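Local coordinates for metallo-beta-lactamase superfamily protein (Thermus thermophilus, PDB 2ZWR) that binds two zinc ions at a shared site in a metallo-beta-lactamase fold and is probably a hydrolase, at residues A[11-16]-A[182-187]; A[27-32]-A[50-55]; A[44-49]-A[68-73]; A[121-126]-A[161-166]. All coordinates share one frame; numbering follows the deposited sequence.

Contact 2 is the core of the set, with every touching residue buried and its centre about 5 Å from the chain centre. Contacts 1, 3 and 4 are partly buried. Contacts 1 and 2 meet in the same sheet, where Tyr16 O lies 2.7 Å from Ile27 N, and contact 3 joins contact 2 through Pro73 O and Ile50. Chemistry follows place: contacts 1 and 2 rest on hydrogen bonds that position zinc-binding histidines, whereas contacts 3 and 4 are largely apolar. Contact 4 also carries a zinc ligand, His125, so contacts 1, 2 and 4 converge on the dizinc centre. Contact 3 lies away from the metal centre, its centre about 30 Å from that of contact 4.

Contact 1: A[11-16]-A[182-187]; sequences LQENAY and PGHGPG. With ZN (zinc ion), chain C.
His184 turns ND1 of its imidazole toward the carbonyls of Leu11 and Gln12. With CG anti to its own carbonyl carbon (chi1 -52°), the ring stands so that ND1 faces residues 11-16 while NE2 holds a zinc ion at 2.0 Å. The one N-H is divided. Leu11 O lies near the ring plane, 3.1 Å from ND1, but that bond is bent and weak; Gln12 O is 3.3 Å from ND1 and tilted 28° out of the plane. A water bridges Gln12 O to Gly185 N. Beside the ring, Glu13 CB rests 3.8 Å from His184 CE1. Farther along, Asn14 N donates a fairly straight bond to Gly183 O (2.7 Å), and the Tyr16 ring points its hydroxyl at Pro182, OH meeting a lone pair of Pro182 O at 2.7 Å with that oxygen in the ring plane. The contact thus ties strand 13-20 of one sheet to the loop leaving strand 179-182 of the other, across the sandwich of the metallo-beta-lactamase fold. Asp58, His59 and Asp144 complete the zinc's protein ligands. Because ND1 acts as donor to backbone oxygens, the NE2 lone pair is directed at the metal, and the carbonyls probably make it a stronger ligand.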
loop_
_atom_site.group_PDB
_atom_site.type_symbol
_atom_site.label_atom_id
_atom_site.label_comp_id
_atom_site.label_asym_id
_atom_site.label_seq_id
_atom_site.Cartn_x
_atom_site.Cartn_y
_atom_site.Cartn_z
ATOM N N LEU A 11 6.130 -3.288 -12.639
ATOM C CA LEU A 11 6.194 -1.927 -12.115
ATOM C C LEU A 11 6.952 -1.893 -10.784
ATOM O O LEU A 11 7.013 -0.861 -10.124
ATOM C CB LEU A 11 4.791 -1.300 -11.996
ATOM C CG LEU A 11 4.125 -0.653 -13.235
ATOM C CD1 LEU A 11 5.069 0.327 -13.952
ATOM C CD2 LEU A 11 3.600 -1.674 -14.233
ATOM N N GLN A 12 7.532 -3.034 -10.413
ATOM C CA GLN A 12 8.413 -3.133 -9.255
ATOM C C GLN A 12 7.794 -2.503 -7.995
ATOM O O GLN A 12 8.327 -1.547 -7.413
ATOM C CB GLN A 12 9.785 -2.542 -9.595
ATOM C CG GLN A 12 10.560 -3.414 -10.587
ATOM C CD GLN A 12 11.894 -2.825 -10.990
ATOM O OE1 GLN A 12 12.047 -1.603 -11.117
ATOM N NE2 GLN A 12 12.871 -3.695 -11.213
ATOM N N GLU A 13 6.646 -3.050 -7.610
ATOM C CA GLU A 13 5.869 -2.546 -6.498
ATOM C C GLU A 13 6.250 -3.331 -5.247
ATOM O O GLU A 13 6.558 -4.523 -5.346
ATOM C CB GLU A 13 4.374 -2.688 -6.827
ATOM C CG GLU A 13 3.396 -2.336 -5.699
ATOM C CD GLU A 13 2.955 -3.551 -4.882
ATOM O OE1 GLU A 13 3.311 -4.692 -5.236
ATOM O OE2 GLU A 13 2.258 -3.361 -3.867
ATOM N N ASN A 14 6.237 -2.672 -4.085
ATOM C CA ASN A 14 6.554 -3.338 -2.810
ATOM C C ASN A 14 5.318 -3.788 -2.007
ATOM O O ASN A 14 4.507 -2.950 -1.556
ATOM C CB ASN A 14 7.428 -2.446 -1.899
ATOM C CG ASN A 14 8.694 -1.918 -2.587
ATOM O OD1 ASN A 14 9.105 -0.780 -2.336
ATOM N ND2 ASN A 14 9.322 -2.737 -3.431
ATOM N N ALA A 15 5.204 -5.104 -1.813
ATOM C CA ALA A 15 4.263 -5.694 -0.864
ATOM C C ALA A 15 4.938 -5.872 0.496
ATOM O O ALA A 15 6.158 -5.992 0.572
ATOM C CB ALA A 15 3.758 -7.044 -1.369
ATOM N N TYR A 16 4.149 -5.886 1.564
ATOM C CA TYR A 16 4.692 -6.076 2.903
ATOM C C TYR A 16 3.868 -7.102 3.646
ATOM O O TYR A 16 2.660 -6.922 3.823
ATOM C CB TYR A 16 4.757 -4.745 3.692
ATOM C CG TYR A 16 5.661 -3.706 3.042
ATOM C CD1 TYR A 16 7.033 -3.670 3.317
ATOM C CD2 TYR A 16 5.151 -2.787 2.126
ATOM C CE1 TYR A 16 7.878 -2.732 2.692
ATOM C CE2 TYR A 16 5.989 -1.849 1.499
ATOM C CZ TYR A 16 7.347 -1.832 1.791
ATOM O OH TYR A 16 8.167 -0.903 1.179
ATOM N N PRO A 182 7.634 2.330 1.452
ATOM C CA PRO A 182 6.846 2.858 0.336
ATOM C C PRO A 182 6.418 1.796 -0.687
ATOM O O PRO A 182 6.907 0.657 -0.656
ATOM C CB PRO A 182 7.808 3.858 -0.318
ATOM C CG PRO A 182 9.188 3.227 -0.114
ATOM C CD PRO A 182 9.089 2.382 1.168
ATOM N N GLY A 183 5.519 2.185 -1.592
ATOM C CA GLY A 183 5.022 1.293 -2.635
ATOM C C GLY A 183 6.022 0.945 -3.730
ATOM O O GLY A 183 5.822 -0.030 -4.443
ATOM N N HIS A 184 7.072 1.753 -3.881
ATOM C CA HIS A 184 8.140 1.522 -4.875
ATOM C C HIS A 184 9.489 1.990 -4.333
ATOM O O HIS A 184 9.556 2.956 -3.590
ATOM C CB HIS A 184 7.853 2.246 -6.209
ATOM C CG HIS A 184 6.492 1.961 -6.767
ATOM N ND1 HIS A 184 6.259 0.955 -7.680
ATOM C CD2 HIS A 184 5.287 2.521 -6.505
ATOM C CE1 HIS A 184 4.968 0.913 -7.966
ATOM N NE2 HIS A 184 4.355 1.854 -7.266
ATOM N N GLY A 185 10.559 1.314 -4.738
ATOM C CA GLY A 185 11.909 1.713 -4.372
ATOM C C GLY A 185 12.268 1.338 -2.943
ATOM O O GLY A 185 11.516 0.610 -2.290
ATOM N N PRO A 186 13.420 1.841 -2.445
ATOM C CA PRO A 186 13.938 1.452 -1.129
ATOM C C PRO A 186 13.253 2.159 0.029
ATOM O O PRO A 186 12.570 3.176 -0.160
ATOM C CB PRO A 186 15.413 1.861 -1.184
ATOM C CG PRO A 186 15.516 2.882 -2.233
ATOM C CD PRO A 186 14.295 2.815 -3.118
ATOM N N GLY A 187 13.445 1.618 1.225
ATOM C CA GLY A 187 12.902 2.229 2.424
ATOM C C GLY A 187 13.650 3.508 2.727
ATOM O O GLY A 187 14.734 3.743 2.194
HETATM ZN ZN ZN C . 2.383 1.990 -7.242
HETATM O O HOH W 1 10.383 -1.086 -5.719
HETATM O O HOH W 2 1.017 2.741 -8.344
#

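Contact 2: A[27-32]-A[50-55]; sequences IDPGDE and ILLTHA. With ZN (zinc ion), chain G; ZN (zinc ion), chain D.
Ile27 pairs with Leu51 as parallel neighbours in a beta-alpha-beta crossover of the metallo-beta-lactamase fold, with helix 33-43 connecting strands 23-27 and 50-51. The backbone part of the pairing is Asp28 N to Leu51 O at 3.0 Å, supplemented by a CA-H...O approach of Ile27 CA to the same oxygen.

Past the Ile27-Leu51 pair the side chain of Asp28 takes over. With CG beside the backbone N, chi1 -63° brings the carboxylate up to Thr53, and its two oxygens take separate donors: OD1 accepts Thr53 N at 2.9 Å and OD2 accepts Thr53 OG1 at 2.7 Å, each through its syn lone pair. This two-point grip fixes the turn leading into the His-x-His-x-Asp-His sequence that begins at His54. OD2 has a further hydrogen bond with His59 ND1, so one buried carboxylate braces residues near both metals.

Apolar packing flanks these bonds. Pro29 CD sits 3.7 Å from Ile50 CG2 and 3.9 Å from Leu52 CD2, while Ile27 CG2 approaches Thr53 CG2 at about a right angle.

The remaining interactions involve metal. Asp31 OD1 binds a separate zinc ion, which also carries a water. At the dizinc centre the second shell is explicit: Thr53 OG1, already bonded to Asp28, accepts the in-plane N-H of His54 ND1 at 2.9 Å, and His54 NE2 binds its zinc ion at 2.2 Å.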
loop_
_atom_site.group_PDB
_atom_site.type_symbol
_atom_site.label_atom_id
_atom_site.label_comp_id
_atom_site.label_asym_id
_atom_site.label_seq_id
_atom_site.Cartn_x
_atom_site.Cartn_y
_atom_site.Cartn_z
ATOM N N ILE A 27 0.132 -6.289 3.010
ATOM C CA ILE A 27 -0.102 -4.963 2.428
ATOM C C ILE A 27 0.256 -4.914 0.938
ATOM O O ILE A 27 1.392 -5.212 0.562
ATOM C CB ILE A 27 0.709 -3.868 3.192
ATOM C CG1 ILE A 27 0.277 -3.807 4.661
ATOM C CG2 ILE A 27 0.593 -2.489 2.514
ATOM C CD1 ILE A 27 1.125 -2.867 5.535
ATOM N N ASP A 28 -0.714 -4.514 0.111
ATOM C CA ASP A 28 -0.535 -4.298 -1.343
ATOM C C ASP A 28 0.071 -5.496 -2.130
ATOM O O ASP A 28 1.153 -5.361 -2.731
ATOM C CB ASP A 28 0.307 -3.041 -1.626
ATOM C CG ASP A 28 -0.343 -1.750 -1.147
ATOM O OD1 ASP A 28 -1.477 -1.776 -0.632
ATOM O OD2 ASP A 28 0.306 -0.688 -1.300
ATOM N N PRO A 29 -0.626 -6.651 -2.159
ATOM C CA PRO A 29 -0.128 -7.767 -2.989
ATOM C C PRO A 29 -0.329 -7.471 -4.481
ATOM O O PRO A 29 -1.370 -7.807 -5.033
ATOM C CB PRO A 29 -1.016 -8.943 -2.564
ATOM C CG PRO A 29 -2.292 -8.295 -2.058
ATOM C CD PRO A 29 -1.893 -6.977 -1.474
ATOM N N GLY A 30 0.676 -6.858 -5.110
ATOM C CA GLY A 30 0.541 -6.266 -6.433
ATOM C C GLY A 30 0.597 -7.196 -7.633
ATOM O O GLY A 30 -0.023 -6.929 -8.674
ATOM N N ASP A 31 1.333 -8.290 -7.487
ATOM C CA ASP A 31 1.555 -9.216 -8.572
ATOM C C ASP A 31 2.294 -10.434 -8.053
ATOM O O ASP A 31 2.676 -10.490 -6.878
ATOM C CB ASP A 31 2.383 -8.528 -9.668
ATOM C CG ASP A 31 2.173 -9.139 -11.029
ATOM O OD1 ASP A 31 1.379 -10.087 -11.149
ATOM O OD2 ASP A 31 2.816 -8.682 -11.985
ATOM N N GLU A 32 2.464 -11.417 -8.934
ATOM C CA GLU A 32 3.282 -12.612 -8.659
ATOM C C GLU A 32 2.826 -13.339 -7.388
ATOM O O GLU A 32 3.573 -13.418 -6.410
ATOM C CB GLU A 32 4.779 -12.265 -8.585
ATOM C CG GLU A 32 5.314 -11.467 -9.780
ATOM C CD GLU A 32 6.840 -11.365 -9.801
ATOM O OE1 GLU A 32 7.521 -12.407 -9.983
ATOM O OE2 GLU A 32 7.371 -10.248 -9.646
ATOM N N ILE A 50 -5.897 -8.712 3.732
ATOM C CA ILE A 50 -5.175 -7.884 2.782
ATOM C C ILE A 50 -5.539 -6.423 3.080
ATOM O O ILE A 50 -6.716 -6.089 3.185
ATOM C CB ILE A 50 -5.518 -8.280 1.305
ATOM C CG1 ILE A 50 -4.884 -9.646 0.965
ATOM C CG2 ILE A 50 -5.070 -7.176 0.316
ATOM C CD1 ILE A 50 -5.271 -10.261 -0.392
ATOM N N LEU A 51 -4.520 -5.576 3.268
ATOM C CA LEU A 51 -4.706 -4.136 3.501
ATOM C C LEU A 51 -4.150 -3.388 2.287
ATOM O O LEU A 51 -3.021 -3.646 1.865
ATOM C CB LEU A 51 -3.979 -3.691 4.783
ATOM C CG LEU A 51 -4.713 -3.728 6.146
ATOM C CD1 LEU A 51 -5.471 -5.028 6.417
ATOM C CD2 LEU A 51 -3.762 -3.411 7.306
ATOM N N LEU A 52 -4.951 -2.483 1.724
ATOM C CA LEU A 52 -4.542 -1.735 0.525
ATOM C C LEU A 52 -4.363 -0.238 0.771
ATOM O O LEU A 52 -5.308 0.444 1.169
ATOM C CB LEU A 52 -5.521 -1.975 -0.641
ATOM C CG LEU A 52 -5.764 -3.425 -1.095
ATOM C CD1 LEU A 52 -6.870 -3.461 -2.154
ATOM C CD2 LEU A 52 -4.484 -4.101 -1.613
ATOM N N THR A 53 -3.142 0.255 0.527
ATOM C CA THR A 53 -2.853 1.691 0.583
ATOM C C THR A 53 -3.662 2.396 -0.479
ATOM O O THR A 53 -4.200 3.472 -0.237
ATOM C CB THR A 53 -1.345 2.038 0.379
ATOM O OG1 THR A 53 -0.934 1.670 -0.950
ATOM C CG2 THR A 53 -0.456 1.374 1.449
ATOM N N HIS A 54 -3.756 1.775 -1.656
ATOM C CA HIS A 54 -4.623 2.265 -2.734
ATOM C C HIS A 54 -4.831 1.171 -3.787
ATOM O O HIS A 54 -4.289 0.069 -3.644
ATOM C CB HIS A 54 -4.078 3.573 -3.331
ATOM C CG HIS A 54 -2.781 3.425 -4.077
ATOM N ND1 HIS A 54 -1.617 3.001 -3.478
ATOM C CD2 HIS A 54 -2.462 3.692 -5.365
ATOM C CE1 HIS A 54 -0.642 2.990 -4.370
ATOM N NE2 HIS A 54 -1.129 3.405 -5.523
ATOM N N ALA A 55 -5.607 1.472 -4.828
ATOM C CA ALA A 55 -6.050 0.458 -5.799
ATOM C C ALA A 55 -5.591 0.667 -7.241
ATOM O O ALA A 55 -6.250 0.197 -8.165
ATOM C CB ALA A 55 -7.562 0.294 -5.757
HETATM ZN ZN ZN G . 1.355 -11.103 -13.043
HETATM ZN ZN ZN D . -0.121 4.139 -7.318
HETATM O O HOH W 3 3.405 -10.935 -13.427
HETATM O O HOH W 2 1.017 2.741 -8.344
#

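Contact 3: A[44-49]-A[68-73]; sequences GLIPLA and EALDLP. With ZN (zinc ion), chain E.
Leu72, in the loop after helix 63-70 of a beta-alpha-beta unit (strands 50-51 and 74-76, parallel), reaches with its two methyls to Pro47 in the loop that leads into strand 50-51. CG lies anti to the carbonyl carbon of Leu72 (chi1 -64°), and the branch divides the work: CD2 lies 3.1 Å from Pro47 O, a close approach, and CD1 meets Pro47 CG at 4.2 Å. Pro73 continues the surface, its CD 3.4 Å from Leu48 O and its CG 4.0 Å from Ala49 CB. At the outer end the CG2 branch of Ile46 meets the CD2 methyl of Leu70 at 4.2 Å. All of this is van der Waals contact apart from a bent CA-H...O approach of Ala49 CA to Pro73 O.

The next shell explains the placement. Phe40 of helix 33-43 packs on both Pro47 and Leu70, and Leu26 also touches Pro47, so the loop is held between helix and sheet. Asp71, the first residue past the helix, has positive phi and turns the chain inward to Leu72, while its carboxylate heads outward. Pro73 is backbone-bonded to Ile50, next to strand 74-76. On the outward side, Asp71 OD2 binds a peripheral zinc ion at 2.0 Å.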
loop_
_atom_site.group_PDB
_atom_site.type_symbol
_atom_site.label_atom_id
_atom_site.label_comp_id
_atom_site.label_asym_id
_atom_site.label_seq_id
_atom_site.Cartn_x
_atom_site.Cartn_y
_atom_site.Cartn_z
ATOM N N GLY A 44 6.843 -18.507 7.629
ATOM C CA GLY A 44 5.895 -19.215 8.492
ATOM C C GLY A 44 4.704 -18.365 8.901
ATOM O O GLY A 44 4.035 -18.666 9.886
ATOM N N LEU A 45 4.445 -17.296 8.148
ATOM C CA LEU A 45 3.355 -16.358 8.456
ATOM C C LEU A 45 2.215 -16.451 7.437
ATOM O O LEU A 45 2.452 -16.371 6.233
ATOM C CB LEU A 45 3.887 -14.923 8.499
ATOM C CG LEU A 45 4.910 -14.525 9.569
ATOM C CD1 LEU A 45 5.435 -13.126 9.284
ATOM C CD2 LEU A 45 4.299 -14.599 10.975
ATOM N N ILE A 46 0.989 -16.632 7.924
ATOM C CA ILE A 46 -0.188 -16.619 7.060
ATOM C C ILE A 46 -0.989 -15.345 7.331
ATOM O O ILE A 46 -1.472 -15.150 8.445
ATOM C CB ILE A 46 -1.104 -17.853 7.284
ATOM C CG1 ILE A 46 -0.287 -19.145 7.413
ATOM C CG2 ILE A 46 -2.147 -17.967 6.157
ATOM C CD1 ILE A 46 -1.096 -20.309 8.009
ATOM N N PRO A 47 -1.156 -14.484 6.309
ATOM C CA PRO A 47 -1.903 -13.236 6.528
ATOM C C PRO A 47 -3.359 -13.517 6.898
ATOM O O PRO A 47 -3.937 -14.507 6.436
ATOM C CB PRO A 47 -1.820 -12.526 5.167
ATOM C CG PRO A 47 -1.606 -13.635 4.180
ATOM C CD PRO A 47 -0.715 -14.621 4.907
ATOM N N LEU A 48 -3.931 -12.657 7.735
ATOM C CA LEU A 48 -5.333 -12.758 8.122
ATOM C C LEU A 48 -6.214 -11.835 7.286
ATOM O O LEU A 48 -7.437 -11.932 7.312
ATOM C CB LEU A 48 -5.497 -12.415 9.610
ATOM C CG LEU A 48 -4.784 -13.345 10.596
ATOM C CD1 LEU A 48 -5.094 -12.953 12.028
ATOM C CD2 LEU A 48 -5.136 -14.811 10.326
ATOM N N ALA A 49 -5.577 -10.936 6.549
ATOM C CA ALA A 49 -6.276 -9.930 5.777
ATOM C C ALA A 49 -5.323 -9.303 4.773
ATOM O O ALA A 49 -4.107 -9.351 4.941
ATOM C CB ALA A 49 -6.853 -8.843 6.722
ATOM N N GLU A 68 -9.105 -16.197 -3.260
ATOM C CA GLU A 68 -9.570 -17.530 -3.648
ATOM C C GLU A 68 -8.949 -18.644 -2.780
ATOM O O GLU A 68 -9.652 -19.549 -2.332
ATOM C CB GLU A 68 -9.263 -17.792 -5.129
ATOM C CG GLU A 68 -9.944 -19.046 -5.668
ATOM C CD GLU A 68 -9.706 -19.271 -7.150
ATOM O OE1 GLU A 68 -8.572 -19.008 -7.647
ATOM O OE2 GLU A 68 -10.663 -19.734 -7.818
ATOM N N ALA A 69 -7.639 -18.574 -2.544
ATOM C CA ALA A 69 -6.947 -19.615 -1.775
ATOM C C ALA A 69 -7.202 -19.528 -0.268
ATOM O O ALA A 69 -7.342 -20.556 0.397
ATOM C CB ALA A 69 -5.463 -19.580 -2.062
ATOM N N LEU A 70 -7.270 -18.303 0.263
ATOM C CA LEU A 70 -7.276 -18.089 1.716
ATOM C C LEU A 70 -8.489 -17.339 2.300
ATOM O O LEU A 70 -8.517 -17.057 3.502
ATOM C CB LEU A 70 -5.961 -17.411 2.148
ATOM C CG LEU A 70 -4.661 -18.226 1.996
ATOM C CD1 LEU A 70 -3.443 -17.322 2.121
ATOM C CD2 LEU A 70 -4.593 -19.378 3.015
ATOM N N ASP A 71 -9.490 -17.039 1.469
ATOM C CA ASP A 71 -10.685 -16.296 1.907
ATOM C C ASP A 71 -10.322 -14.996 2.651
ATOM O O ASP A 71 -10.933 -14.666 3.668
ATOM C CB ASP A 71 -11.589 -17.172 2.801
ATOM C CG ASP A 71 -12.234 -18.338 2.051
ATOM O OD1 ASP A 71 -12.935 -19.148 2.704
ATOM O OD2 ASP A 71 -12.058 -18.454 0.819
ATOM N N LEU A 72 -9.312 -14.284 2.165
ATOM C CA LEU A 72 -8.805 -13.094 2.862
ATOM C C LEU A 72 -9.755 -11.922 2.678
ATOM O O LEU A 72 -10.151 -11.619 1.543
ATOM C CB LEU A 72 -7.401 -12.702 2.375
ATOM C CG LEU A 72 -6.234 -13.664 2.612
ATOM C CD1 LEU A 72 -4.997 -13.283 1.792
ATOM C CD2 LEU A 72 -5.882 -13.749 4.078
ATOM N N PRO A 73 -10.160 -11.285 3.791
ATOM C CA PRO A 73 -10.823 -9.993 3.649
ATOM C C PRO A 73 -9.852 -8.960 3.081
ATOM O O PRO A 73 -8.648 -9.007 3.372
ATOM C CB PRO A 73 -11.237 -9.629 5.082
ATOM C CG PRO A 73 -10.421 -10.454 5.972
ATOM C CD PRO A 73 -10.054 -11.709 5.199
HETATM ZN ZN ZN E . -12.910 -19.933 -0.201
#

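Contact 4: A[121-126]-A[161-166]; sequences HLPGHS and PKALFA. With ZN (zinc ion), chain F; ZN (zinc ion), chain D.
Leu164 extends with CG anti to its backbone N (chi1 -180°), and chi2 67° turns the CD1 branch to the loop, 4.0 Å from His125 N, alongside the histidine's backbone. His125 has CG anti to its own N as well (chi1 178°), and this carries the imidazole away from the helix, towards the metals. Between them lies Gly124, whose backbone takes a strongly positive phi. Without a side chain its CA comes within 3.7 Å of Leu164 CA and an equal distance of Ala163 CB, so the loop rests directly on the first turn of helix 161-171. Pro123 flanks it, with CG 4.2 Å from Ala163 CB.

The sequence His-Leu-Pro-Gly-His-Ser is the loop that supplies a further metal-binding histidine in the metallo-beta-lactamase fold, and helix 161-171 packs against its backbone. Pro123 O approaches Ala163 O to 3.2 Å, a pair of acceptors that cannot bond to each other; Pro123 O is hydrogen-bonded to Ser167 OG instead, one turn farther along the same helix. Pro123 also lays CD over the face of the His121 ring, 4.0 Å above its plane, and His121 ND1 binds a separate zinc ion.

At the dizinc centre His125 ND1 is hydrogen-bonded to Arg153 O, which helps set the ring's rotation. His125 NE2 coordinates zinc at 2.1 Å together with His54, His56 and Asp144, and a water on that metal lies in the plane of the His125 ring, at its edge.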
loop_
_atom_site.group_PDB
_atom_site.type_symbol
_atom_site.label_atom_id
_atom_site.label_comp_id
_atom_site.label_asym_id
_atom_site.label_seq_id
_atom_site.Cartn_x
_atom_site.Cartn_y
_atom_site.Cartn_z
ATOM N N HIS A 121 -5.996 8.930 5.990
ATOM C CA HIS A 121 -6.459 9.175 4.640
ATOM C C HIS A 121 -5.664 10.320 4.037
ATOM O O HIS A 121 -5.801 11.479 4.448
ATOM C CB HIS A 121 -7.964 9.470 4.577
ATOM C CG HIS A 121 -8.477 9.645 3.178
ATOM N ND1 HIS A 121 -9.214 10.740 2.782
ATOM C CD2 HIS A 121 -8.335 8.871 2.073
ATOM C CE1 HIS A 121 -9.521 10.627 1.502
ATOM N NE2 HIS A 121 -8.997 9.504 1.045
ATOM N N LEU A 122 -4.850 9.975 3.043
ATOM C CA LEU A 122 -3.888 10.878 2.462
ATOM C C LEU A 122 -4.006 10.850 0.937
ATOM O O LEU A 122 -3.170 10.254 0.267
ATOM C CB LEU A 122 -2.469 10.480 2.910
ATOM C CG LEU A 122 -2.152 10.552 4.416
ATOM C CD1 LEU A 122 -0.865 9.812 4.763
ATOM C CD2 LEU A 122 -2.108 12.013 4.915
ATOM N N PRO A 123 -5.037 11.522 0.380
ATOM C CA PRO A 123 -5.320 11.425 -1.043
ATOM C C PRO A 123 -4.345 12.292 -1.853
ATOM O O PRO A 123 -3.570 13.059 -1.287
ATOM C CB PRO A 123 -6.742 12.009 -1.143
ATOM C CG PRO A 123 -6.758 13.070 -0.098
ATOM C CD PRO A 123 -5.936 12.491 1.049
ATOM N N GLY A 124 -4.413 12.193 -3.172
ATOM C CA GLY A 124 -3.549 12.982 -4.022
ATOM C C GLY A 124 -2.961 12.146 -5.135
ATOM O O GLY A 124 -3.051 12.518 -6.303
ATOM N N HIS A 125 -2.331 11.029 -4.772
ATOM C CA HIS A 125 -1.855 10.050 -5.762
ATOM C C HIS A 125 -3.076 9.263 -6.281
ATOM O O HIS A 125 -3.154 8.914 -7.466
ATOM C CB HIS A 125 -0.788 9.143 -5.139
ATOM C CG HIS A 125 -0.277 8.069 -6.051
ATOM N ND1 HIS A 125 0.656 8.307 -7.034
ATOM C CD2 HIS A 125 -0.550 6.745 -6.107
ATOM C CE1 HIS A 125 0.925 7.181 -7.671
ATOM N NE2 HIS A 125 0.209 6.215 -7.126
ATOM N N SER A 126 -4.028 9.010 -5.379
ATOM C CA SER A 126 -5.346 8.473 -5.732
ATOM C C SER A 126 -6.345 8.942 -4.657
ATOM O O SER A 126 -5.930 9.297 -3.562
ATOM C CB SER A 126 -5.315 6.938 -5.850
ATOM O OG SER A 126 -5.184 6.334 -4.577
ATOM N N PRO A 161 -2.960 16.805 -7.632
ATOM C CA PRO A 161 -1.673 17.370 -7.230
ATOM C C PRO A 161 -1.724 18.179 -5.939
ATOM O O PRO A 161 -0.813 18.076 -5.123
ATOM C CB PRO A 161 -1.296 18.259 -8.419
ATOM C CG PRO A 161 -2.000 17.620 -9.591
ATOM C CD PRO A 161 -3.306 17.164 -9.024
ATOM N N LYS A 162 -2.784 18.964 -5.756
ATOM C CA LYS A 162 -2.929 19.817 -4.576
ATOM C C LYS A 162 -3.255 18.997 -3.332
ATOM O O LYS A 162 -2.771 19.299 -2.236
ATOM C CB LYS A 162 -3.992 20.894 -4.811
ATOM C CG LYS A 162 -3.983 22.016 -3.778
ATOM N N ALA A 163 -4.080 17.968 -3.502
ATOM C CA ALA A 163 -4.323 17.009 -2.425
ATOM C C ALA A 163 -3.005 16.329 -2.031
ATOM O O ALA A 163 -2.730 16.165 -0.846
ATOM C CB ALA A 163 -5.387 15.975 -2.827
ATOM N N LEU A 164 -2.180 15.978 -3.025
ATOM C CA LEU A 164 -0.922 15.274 -2.766
ATOM C C LEU A 164 0.006 16.065 -1.854
ATOM O O LEU A 164 0.538 15.529 -0.883
ATOM C CB LEU A 164 -0.210 14.874 -4.068
ATOM C CG LEU A 164 1.128 14.114 -3.986
ATOM C CD1 LEU A 164 0.984 12.716 -3.407
ATOM C CD2 LEU A 164 1.729 13.993 -5.357
ATOM N N PHE A 165 0.199 17.343 -2.154
ATOM C CA PHE A 165 1.121 18.143 -1.352
ATOM C C PHE A 165 0.592 18.461 0.042
ATOM O O PHE A 165 1.358 18.509 1.003
ATOM C CB PHE A 165 1.643 19.359 -2.135
ATOM C CG PHE A 165 2.661 18.981 -3.188
ATOM C CD1 PHE A 165 3.994 18.731 -2.833
ATOM C CD2 PHE A 165 2.285 18.827 -4.524
ATOM C CE1 PHE A 165 4.935 18.350 -3.797
ATOM C CE2 PHE A 165 3.219 18.451 -5.496
ATOM C CZ PHE A 165 4.545 18.215 -5.129
ATOM N N ALA A 166 -0.723 18.599 0.165
ATOM C CA ALA A 166 -1.359 18.670 1.475
ATOM C C ALA A 166 -1.170 17.359 2.260
ATOM O O ALA A 166 -0.875 17.375 3.462
ATOM C CB ALA A 166 -2.838 19.013 1.331
HETATM ZN ZN ZN F . -9.860 12.236 4.192
HETATM ZN ZN ZN D . -0.121 4.139 -7.318
HETATM O O HOH W 2 1.017 2.741 -8.344
#